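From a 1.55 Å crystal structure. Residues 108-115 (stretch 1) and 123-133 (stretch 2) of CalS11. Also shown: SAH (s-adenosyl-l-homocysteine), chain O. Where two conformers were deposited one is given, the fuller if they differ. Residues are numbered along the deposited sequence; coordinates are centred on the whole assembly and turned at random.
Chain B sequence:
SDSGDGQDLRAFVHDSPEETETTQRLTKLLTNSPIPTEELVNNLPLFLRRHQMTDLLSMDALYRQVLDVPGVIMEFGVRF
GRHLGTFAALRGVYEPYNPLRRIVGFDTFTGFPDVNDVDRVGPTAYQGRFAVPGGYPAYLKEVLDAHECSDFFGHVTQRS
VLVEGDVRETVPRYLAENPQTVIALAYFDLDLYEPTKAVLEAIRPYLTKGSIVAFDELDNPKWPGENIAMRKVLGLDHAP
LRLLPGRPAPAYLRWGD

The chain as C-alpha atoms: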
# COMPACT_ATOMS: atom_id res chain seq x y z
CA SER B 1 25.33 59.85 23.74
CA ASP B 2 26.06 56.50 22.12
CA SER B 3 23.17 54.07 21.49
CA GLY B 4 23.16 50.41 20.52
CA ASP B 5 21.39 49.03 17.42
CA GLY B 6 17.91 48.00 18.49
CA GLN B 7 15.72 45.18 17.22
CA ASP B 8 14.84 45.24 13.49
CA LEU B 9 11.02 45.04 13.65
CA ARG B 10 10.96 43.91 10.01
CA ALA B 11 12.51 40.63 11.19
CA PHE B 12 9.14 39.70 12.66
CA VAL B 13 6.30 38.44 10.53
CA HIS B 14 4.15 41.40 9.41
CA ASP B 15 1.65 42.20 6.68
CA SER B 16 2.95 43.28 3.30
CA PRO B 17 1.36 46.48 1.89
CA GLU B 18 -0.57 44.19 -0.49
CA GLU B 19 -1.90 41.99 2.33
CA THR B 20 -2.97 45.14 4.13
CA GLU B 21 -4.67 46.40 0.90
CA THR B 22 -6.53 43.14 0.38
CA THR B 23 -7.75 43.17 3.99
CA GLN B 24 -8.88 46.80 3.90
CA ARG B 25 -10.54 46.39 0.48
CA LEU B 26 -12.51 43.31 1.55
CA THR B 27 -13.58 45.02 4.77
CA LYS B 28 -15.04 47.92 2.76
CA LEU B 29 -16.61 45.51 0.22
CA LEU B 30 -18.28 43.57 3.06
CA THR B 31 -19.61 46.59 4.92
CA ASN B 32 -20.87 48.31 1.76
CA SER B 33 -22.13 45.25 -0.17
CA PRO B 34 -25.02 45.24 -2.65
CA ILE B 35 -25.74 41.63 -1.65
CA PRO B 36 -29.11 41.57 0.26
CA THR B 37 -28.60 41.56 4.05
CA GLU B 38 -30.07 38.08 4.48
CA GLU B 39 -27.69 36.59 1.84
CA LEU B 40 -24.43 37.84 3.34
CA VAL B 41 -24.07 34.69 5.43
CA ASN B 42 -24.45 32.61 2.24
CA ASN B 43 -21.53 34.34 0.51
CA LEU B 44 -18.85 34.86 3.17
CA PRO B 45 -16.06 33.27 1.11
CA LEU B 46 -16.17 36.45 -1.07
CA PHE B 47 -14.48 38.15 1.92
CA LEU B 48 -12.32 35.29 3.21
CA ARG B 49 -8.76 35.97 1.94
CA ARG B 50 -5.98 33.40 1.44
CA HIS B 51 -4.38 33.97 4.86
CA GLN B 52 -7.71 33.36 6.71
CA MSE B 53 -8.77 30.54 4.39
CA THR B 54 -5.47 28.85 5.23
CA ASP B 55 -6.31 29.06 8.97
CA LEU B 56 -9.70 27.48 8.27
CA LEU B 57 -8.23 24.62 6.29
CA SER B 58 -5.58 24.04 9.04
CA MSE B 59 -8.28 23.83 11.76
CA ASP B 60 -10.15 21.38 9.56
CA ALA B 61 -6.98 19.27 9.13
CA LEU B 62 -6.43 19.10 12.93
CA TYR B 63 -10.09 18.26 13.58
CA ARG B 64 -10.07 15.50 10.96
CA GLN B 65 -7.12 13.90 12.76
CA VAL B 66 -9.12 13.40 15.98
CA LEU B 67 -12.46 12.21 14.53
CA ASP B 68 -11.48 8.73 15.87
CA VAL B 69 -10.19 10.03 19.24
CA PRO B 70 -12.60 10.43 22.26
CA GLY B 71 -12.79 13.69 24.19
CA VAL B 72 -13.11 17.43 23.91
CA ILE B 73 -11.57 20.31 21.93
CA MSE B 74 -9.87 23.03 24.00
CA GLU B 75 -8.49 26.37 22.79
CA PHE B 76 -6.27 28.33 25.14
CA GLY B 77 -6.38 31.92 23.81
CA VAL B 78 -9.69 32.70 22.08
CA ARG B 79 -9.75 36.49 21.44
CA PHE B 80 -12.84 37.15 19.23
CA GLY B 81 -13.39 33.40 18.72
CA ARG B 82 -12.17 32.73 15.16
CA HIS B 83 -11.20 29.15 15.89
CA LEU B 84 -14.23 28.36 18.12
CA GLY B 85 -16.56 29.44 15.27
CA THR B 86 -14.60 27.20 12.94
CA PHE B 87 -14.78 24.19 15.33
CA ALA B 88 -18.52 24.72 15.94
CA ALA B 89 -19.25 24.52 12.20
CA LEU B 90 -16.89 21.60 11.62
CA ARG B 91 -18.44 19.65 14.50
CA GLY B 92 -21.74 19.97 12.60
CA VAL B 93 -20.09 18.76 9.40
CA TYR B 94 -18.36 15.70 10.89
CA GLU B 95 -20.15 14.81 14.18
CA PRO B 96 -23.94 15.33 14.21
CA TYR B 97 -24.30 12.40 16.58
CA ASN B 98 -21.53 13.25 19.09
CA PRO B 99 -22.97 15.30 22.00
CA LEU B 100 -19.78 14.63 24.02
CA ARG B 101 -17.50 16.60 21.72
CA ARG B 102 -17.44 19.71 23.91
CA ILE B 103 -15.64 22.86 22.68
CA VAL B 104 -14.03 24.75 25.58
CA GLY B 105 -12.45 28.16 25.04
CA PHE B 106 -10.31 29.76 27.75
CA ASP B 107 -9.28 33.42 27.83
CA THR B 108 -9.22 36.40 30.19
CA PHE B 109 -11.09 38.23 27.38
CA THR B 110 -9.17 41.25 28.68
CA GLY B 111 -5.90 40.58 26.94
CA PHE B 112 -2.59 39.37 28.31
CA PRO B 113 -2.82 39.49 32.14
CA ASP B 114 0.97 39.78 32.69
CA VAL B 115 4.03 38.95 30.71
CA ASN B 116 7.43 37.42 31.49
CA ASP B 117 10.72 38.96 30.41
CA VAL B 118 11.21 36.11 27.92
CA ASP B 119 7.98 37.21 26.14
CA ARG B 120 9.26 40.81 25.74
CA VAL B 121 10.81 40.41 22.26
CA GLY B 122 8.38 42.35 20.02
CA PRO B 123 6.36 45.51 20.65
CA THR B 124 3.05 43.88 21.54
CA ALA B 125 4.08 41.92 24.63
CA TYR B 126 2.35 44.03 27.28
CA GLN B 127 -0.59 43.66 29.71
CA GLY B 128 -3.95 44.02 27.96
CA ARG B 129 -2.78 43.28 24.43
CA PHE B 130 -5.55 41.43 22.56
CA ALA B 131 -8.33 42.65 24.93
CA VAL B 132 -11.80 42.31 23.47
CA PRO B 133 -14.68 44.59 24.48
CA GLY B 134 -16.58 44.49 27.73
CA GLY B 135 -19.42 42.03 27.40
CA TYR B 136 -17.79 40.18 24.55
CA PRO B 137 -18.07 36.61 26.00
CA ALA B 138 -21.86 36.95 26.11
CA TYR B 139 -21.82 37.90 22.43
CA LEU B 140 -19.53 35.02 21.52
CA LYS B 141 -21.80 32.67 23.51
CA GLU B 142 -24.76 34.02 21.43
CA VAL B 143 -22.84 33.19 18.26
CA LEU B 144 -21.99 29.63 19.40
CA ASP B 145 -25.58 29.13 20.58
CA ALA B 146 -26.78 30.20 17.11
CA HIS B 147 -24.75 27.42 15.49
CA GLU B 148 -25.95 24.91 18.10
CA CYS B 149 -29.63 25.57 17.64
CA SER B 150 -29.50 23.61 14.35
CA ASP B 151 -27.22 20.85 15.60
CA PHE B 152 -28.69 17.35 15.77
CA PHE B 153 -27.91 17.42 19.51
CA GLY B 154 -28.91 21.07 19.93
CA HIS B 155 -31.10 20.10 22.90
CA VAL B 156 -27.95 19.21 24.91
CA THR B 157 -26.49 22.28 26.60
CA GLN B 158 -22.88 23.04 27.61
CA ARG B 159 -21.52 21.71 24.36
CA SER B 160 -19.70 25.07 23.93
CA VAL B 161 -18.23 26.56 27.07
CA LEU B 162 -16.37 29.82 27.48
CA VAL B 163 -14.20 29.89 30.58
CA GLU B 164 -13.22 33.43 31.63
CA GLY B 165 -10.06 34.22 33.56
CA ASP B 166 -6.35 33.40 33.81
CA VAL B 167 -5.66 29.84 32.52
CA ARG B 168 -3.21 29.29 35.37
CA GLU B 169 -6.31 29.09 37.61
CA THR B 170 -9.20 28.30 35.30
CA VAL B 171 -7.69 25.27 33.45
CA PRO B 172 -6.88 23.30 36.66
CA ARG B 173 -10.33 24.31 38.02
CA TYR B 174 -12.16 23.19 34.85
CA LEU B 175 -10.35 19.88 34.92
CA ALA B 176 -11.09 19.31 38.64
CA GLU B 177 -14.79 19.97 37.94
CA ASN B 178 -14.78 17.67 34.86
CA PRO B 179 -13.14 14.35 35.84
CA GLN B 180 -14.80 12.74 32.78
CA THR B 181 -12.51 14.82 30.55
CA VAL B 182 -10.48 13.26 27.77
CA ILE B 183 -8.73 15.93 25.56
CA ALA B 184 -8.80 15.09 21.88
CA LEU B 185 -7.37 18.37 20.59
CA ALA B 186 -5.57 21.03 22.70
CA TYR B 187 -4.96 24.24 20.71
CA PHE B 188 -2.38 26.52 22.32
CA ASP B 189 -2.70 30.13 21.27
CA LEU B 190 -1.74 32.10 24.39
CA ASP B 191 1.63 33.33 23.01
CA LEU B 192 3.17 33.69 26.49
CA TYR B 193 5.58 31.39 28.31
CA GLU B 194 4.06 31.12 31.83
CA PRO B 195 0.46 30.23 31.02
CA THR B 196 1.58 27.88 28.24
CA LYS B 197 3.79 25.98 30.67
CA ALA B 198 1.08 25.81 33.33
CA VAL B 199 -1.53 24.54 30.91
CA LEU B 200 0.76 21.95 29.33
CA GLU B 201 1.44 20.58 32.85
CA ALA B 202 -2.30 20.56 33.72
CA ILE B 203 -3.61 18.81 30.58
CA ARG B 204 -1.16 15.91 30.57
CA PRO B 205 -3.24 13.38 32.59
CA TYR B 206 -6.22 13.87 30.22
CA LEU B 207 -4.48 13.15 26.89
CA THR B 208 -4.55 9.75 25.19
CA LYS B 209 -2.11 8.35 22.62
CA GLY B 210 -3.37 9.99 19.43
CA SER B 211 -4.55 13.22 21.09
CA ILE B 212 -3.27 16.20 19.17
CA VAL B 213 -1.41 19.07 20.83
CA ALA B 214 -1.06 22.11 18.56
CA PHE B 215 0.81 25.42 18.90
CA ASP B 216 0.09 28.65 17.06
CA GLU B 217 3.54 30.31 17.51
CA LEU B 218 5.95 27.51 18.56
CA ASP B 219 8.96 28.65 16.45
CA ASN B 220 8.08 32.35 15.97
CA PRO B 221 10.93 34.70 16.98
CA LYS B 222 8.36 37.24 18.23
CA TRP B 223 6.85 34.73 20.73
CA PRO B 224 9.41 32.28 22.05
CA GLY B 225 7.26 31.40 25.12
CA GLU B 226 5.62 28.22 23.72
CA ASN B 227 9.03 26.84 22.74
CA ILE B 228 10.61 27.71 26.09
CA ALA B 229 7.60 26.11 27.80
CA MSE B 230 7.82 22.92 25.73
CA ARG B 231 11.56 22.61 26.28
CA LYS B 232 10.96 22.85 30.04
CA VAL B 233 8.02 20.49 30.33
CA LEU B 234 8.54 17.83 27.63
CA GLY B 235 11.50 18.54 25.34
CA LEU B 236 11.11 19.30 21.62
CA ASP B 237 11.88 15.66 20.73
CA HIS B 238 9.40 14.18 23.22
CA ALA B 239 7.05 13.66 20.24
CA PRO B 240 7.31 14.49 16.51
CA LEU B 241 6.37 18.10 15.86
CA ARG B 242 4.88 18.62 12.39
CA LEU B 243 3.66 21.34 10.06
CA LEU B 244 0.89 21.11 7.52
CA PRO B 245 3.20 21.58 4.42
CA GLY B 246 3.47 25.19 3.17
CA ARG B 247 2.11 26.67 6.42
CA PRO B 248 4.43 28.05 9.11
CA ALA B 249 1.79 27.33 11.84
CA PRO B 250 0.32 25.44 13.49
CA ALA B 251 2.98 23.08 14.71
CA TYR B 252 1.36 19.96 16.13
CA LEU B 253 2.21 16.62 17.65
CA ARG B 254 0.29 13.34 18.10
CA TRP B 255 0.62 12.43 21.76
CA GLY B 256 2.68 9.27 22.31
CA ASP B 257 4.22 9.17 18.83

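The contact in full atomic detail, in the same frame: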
# COMPACT_ATOMS: atom_id res chain seq x y z
N THR B 108 -8.81 35.34 29.28
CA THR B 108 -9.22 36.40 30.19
C THR B 108 -10.33 37.23 29.54
O THR B 108 -11.19 37.79 30.24
CB THR B 108 -8.07 37.38 30.46
OG1 THR B 108 -7.62 37.86 29.20
CG2 THR B 108 -6.89 36.72 31.20
N PHE B 109 -10.29 37.29 28.20
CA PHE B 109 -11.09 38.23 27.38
C PHE B 109 -10.74 39.67 27.67
O PHE B 109 -11.40 40.56 27.17
CB PHE B 109 -12.59 37.92 27.42
CG PHE B 109 -12.92 36.56 26.88
CD1 PHE B 109 -12.99 36.37 25.49
CD2 PHE B 109 -13.11 35.46 27.76
CE1 PHE B 109 -13.31 35.10 24.97
CE2 PHE B 109 -13.43 34.20 27.26
CZ PHE B 109 -13.49 34.01 25.86
N THR B 110 -9.66 39.89 28.42
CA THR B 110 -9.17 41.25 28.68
C THR B 110 -7.71 41.37 28.27
O THR B 110 -6.97 42.27 28.71
CB THR B 110 -9.32 41.62 30.18
OG1 THR B 110 -8.62 40.67 30.97
CG2 THR B 110 -10.77 41.58 30.59
N GLY B 111 -7.27 40.46 27.41
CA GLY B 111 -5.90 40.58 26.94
C GLY B 111 -4.88 39.92 27.83
O GLY B 111 -5.21 39.37 28.89
N PHE B 112 -3.61 39.99 27.46
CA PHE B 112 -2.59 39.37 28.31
C PHE B 112 -2.67 39.87 29.75
O PHE B 112 -2.72 41.08 29.98
CB PHE B 112 -1.17 39.75 27.80
CG PHE B 112 -0.80 39.22 26.46
CD1 PHE B 112 -1.23 37.98 26.00
CD2 PHE B 112 0.09 39.95 25.67
CE1 PHE B 112 -0.85 37.51 24.74
CE2 PHE B 112 0.50 39.47 24.41
CZ PHE B 112 0.03 38.24 23.95
N PRO B 113 -2.68 38.98 30.76
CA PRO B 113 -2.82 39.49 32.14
C PRO B 113 -1.50 39.93 32.80
O PRO B 113 -1.51 40.72 33.76
CB PRO B 113 -3.38 38.29 32.91
CG PRO B 113 -2.76 37.11 32.17
CD PRO B 113 -2.76 37.50 30.70
N ASP B 114 -0.39 39.38 32.29
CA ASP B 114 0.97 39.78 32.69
C ASP B 114 1.85 39.24 31.60
O ASP B 114 1.39 38.40 30.78
CB ASP B 114 1.36 39.14 34.02
CG ASP B 114 0.98 37.69 34.12
OD1 ASP B 114 1.35 36.85 33.27
OD2 ASP B 114 0.24 37.38 35.03
N VAL B 115 3.09 39.72 31.52
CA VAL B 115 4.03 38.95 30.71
C VAL B 115 5.35 38.68 31.43
O VAL B 115 5.68 39.33 32.42
CB VAL B 115 4.31 39.65 29.33
CG1 VAL B 115 3.00 40.00 28.61
CG2 VAL B 115 5.15 40.91 29.49
N PRO B 123 6.95 44.31 20.04
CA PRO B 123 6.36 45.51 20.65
C PRO B 123 4.92 45.32 21.10
O PRO B 123 4.21 46.28 21.47
CB PRO B 123 6.45 46.54 19.52
CG PRO B 123 6.27 45.70 18.26
CD PRO B 123 7.00 44.37 18.58
N THR B 124 4.43 44.09 21.06
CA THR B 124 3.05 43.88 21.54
C THR B 124 2.93 42.99 22.76
O THR B 124 1.83 42.62 23.18
CB THR B 124 2.09 43.39 20.43
OG1 THR B 124 2.60 42.17 19.89
CG2 THR B 124 1.95 44.44 19.35
N ALA B 125 4.07 42.73 23.40
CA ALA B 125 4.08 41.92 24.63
C ALA B 125 3.89 42.80 25.88
O ALA B 125 4.84 43.12 26.60
CB ALA B 125 5.37 41.08 24.71
N TYR B 126 2.65 43.22 26.11
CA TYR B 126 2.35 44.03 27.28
C TYR B 126 0.96 43.68 27.80
O TYR B 126 0.11 43.13 27.06
CB TYR B 126 2.49 45.55 26.99
CG TYR B 126 1.70 46.02 25.79
CD1 TYR B 126 0.30 46.10 25.85
CD2 TYR B 126 2.32 46.35 24.59
CE1 TYR B 126 -0.50 46.54 24.74
CE2 TYR B 126 1.54 46.78 23.48
CZ TYR B 126 0.14 46.86 23.55
OH TYR B 126 -0.58 47.28 22.44
N GLN B 127 0.74 43.94 29.09
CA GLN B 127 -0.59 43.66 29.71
C GLN B 127 -1.75 44.34 28.93
O GLN B 127 -1.68 45.52 28.57
CB GLN B 127 -0.58 44.11 31.19
CG GLN B 127 -1.75 43.60 32.04
CD GLN B 127 -3.14 44.21 31.71
OE1 GLN B 127 -4.18 43.48 31.63
NE2 GLN B 127 -3.18 45.53 31.59
N GLY B 128 -2.77 43.54 28.64
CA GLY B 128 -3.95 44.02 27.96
C GLY B 128 -3.96 43.84 26.47
O GLY B 128 -4.99 44.05 25.85
N ARG B 129 -2.83 43.49 25.87
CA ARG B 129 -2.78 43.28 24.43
C ARG B 129 -3.76 42.18 24.08
O ARG B 129 -3.85 41.19 24.82
CB ARG B 129 -1.37 42.89 23.96
CG ARG B 129 -1.33 42.58 22.47
CD ARG B 129 -1.42 43.96 21.68
NE ARG B 129 -1.43 43.83 20.22
CZ ARG B 129 -1.35 44.85 19.37
NH1 ARG B 129 -1.22 46.11 19.80
NH2 ARG B 129 -1.36 44.63 18.06
N PHE B 130 -4.53 42.37 23.00
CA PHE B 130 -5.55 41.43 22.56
C PHE B 130 -6.88 41.47 23.35
O PHE B 130 -7.73 40.60 23.15
CB PHE B 130 -5.10 39.96 22.42
CG PHE B 130 -3.97 39.73 21.46
CD1 PHE B 130 -4.10 40.01 20.11
CD2 PHE B 130 -2.81 39.14 21.91
CE1 PHE B 130 -3.05 39.80 19.23
CE2 PHE B 130 -1.75 38.90 21.05
CZ PHE B 130 -1.88 39.22 19.68
N ALA B 131 -7.05 42.46 24.24
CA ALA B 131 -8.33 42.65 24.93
C ALA B 131 -9.48 42.72 23.91
O ALA B 131 -9.33 43.32 22.83
CB ALA B 131 -8.33 43.93 25.71
N VAL B 132 -10.63 42.13 24.25
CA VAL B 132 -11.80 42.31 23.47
C VAL B 132 -12.80 43.10 24.35
O VAL B 132 -12.61 43.25 25.54
CB VAL B 132 -12.37 40.95 22.99
CG1 VAL B 132 -11.30 40.23 22.12
CG2 VAL B 132 -12.75 40.07 24.15
N PRO B 133 -13.86 43.64 23.73
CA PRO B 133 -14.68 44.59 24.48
C PRO B 133 -15.36 44.02 25.69
O PRO B 133 -15.67 42.79 25.72
CB PRO B 133 -15.76 44.95 23.45
CG PRO B 133 -15.12 44.81 22.13
CD PRO B 133 -14.19 43.62 22.28
N SAH O . -7.08 32.14 18.84
CA SAH O . -7.32 33.59 18.54
CB SAH O . -6.13 34.47 18.88
CG SAH O . -5.84 34.50 20.40
SD SAH O . -4.81 35.89 20.78
C SAH O . -7.59 33.67 17.04
O SAH O . -7.87 34.79 16.51
OXT SAH O . -7.67 32.65 16.34
C5' SAH O . -4.06 35.42 22.35
C4' SAH O . -5.08 35.26 23.53
O4' SAH O . -4.42 34.61 24.62
C3' SAH O . -5.50 36.65 24.03
O3' SAH O . -6.92 36.84 23.85
C2' SAH O . -5.05 36.63 25.49
O2' SAH O . -5.93 37.32 26.40
C1' SAH O . -5.01 35.11 25.79
N9 SAH O . -4.12 34.79 26.94
C8 SAH O . -2.78 34.97 27.03
N7 SAH O . -2.42 34.61 28.29
C5 SAH O . -3.51 34.23 28.98
C6 SAH O . -3.76 33.74 30.35
N6 SAH O . -2.74 33.67 31.24
N1 SAH O . -5.04 33.42 30.65
C2 SAH O . -6.06 33.52 29.74
N3 SAH O . -5.92 34.03 28.50
C4 SAH O . -4.64 34.32 28.09
O HOH W 1 -14.14 41.01 27.22
O HOH W 2 -8.65 38.96 25.22

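The two loops come so close at Gly 111 that a side chain has no room: Gly 111 CA lies 3.8 Å from Ala 131 CA and 3.0 Å from Arg 129 O. A CB would point toward the other stretch and fall 2.3 Å from Gly 128 O, and the backbone angles by themselves call for glycine.

Backbone, without helix or strand, supplies the polar ties. Phe 112 uses both backbone polar atoms in hydrogen bonds: its N donates to Arg 129 O at 2.9 Å, and its O accepts from Gly 128 N at 2.8 Å. A weak bond, Val 132 N to Phe 109 O at 3.4 Å, extends the pairing. Two overlapping type II turns, Tyr 126 to Arg 129 and Gly 128 to Ala 131, contain Gly 128 N and Arg 129 O; Gly 128 takes the positive phi that the first requires, and its bare CA also sits 3.6 Å from Thr 110 O in a CA-H...O contact.

Phe 112 gives up more area to the other stretch than any other residue. Arg 129 O lies over one face of its ring, while Thr 124 O and Tyr 126 O lie at the edge. Phe 130 turns its own edge toward the Phe 112 face, centroids 5.3 Å apart and planes at 87°, with Phe 112 CZ 3.5 Å from Phe 130 CE2. Phe 109 CB makes a smaller apolar contact with Val 132 CG2 at 3.9 Å, and the side chain of Val 115, which points toward the other stretch, packs its CG2 3.7 Å from the carbonyl Ala 125 O.

The ligand packs against the same aromatics, with SAH SD over a face of Phe 130 and SAH C8 at the edge of Phe 112. Water 2 joins the loops beside it, accepting from Gly 111 N at 3.0 Å and donating to Phe 130 O at 2.8 Å.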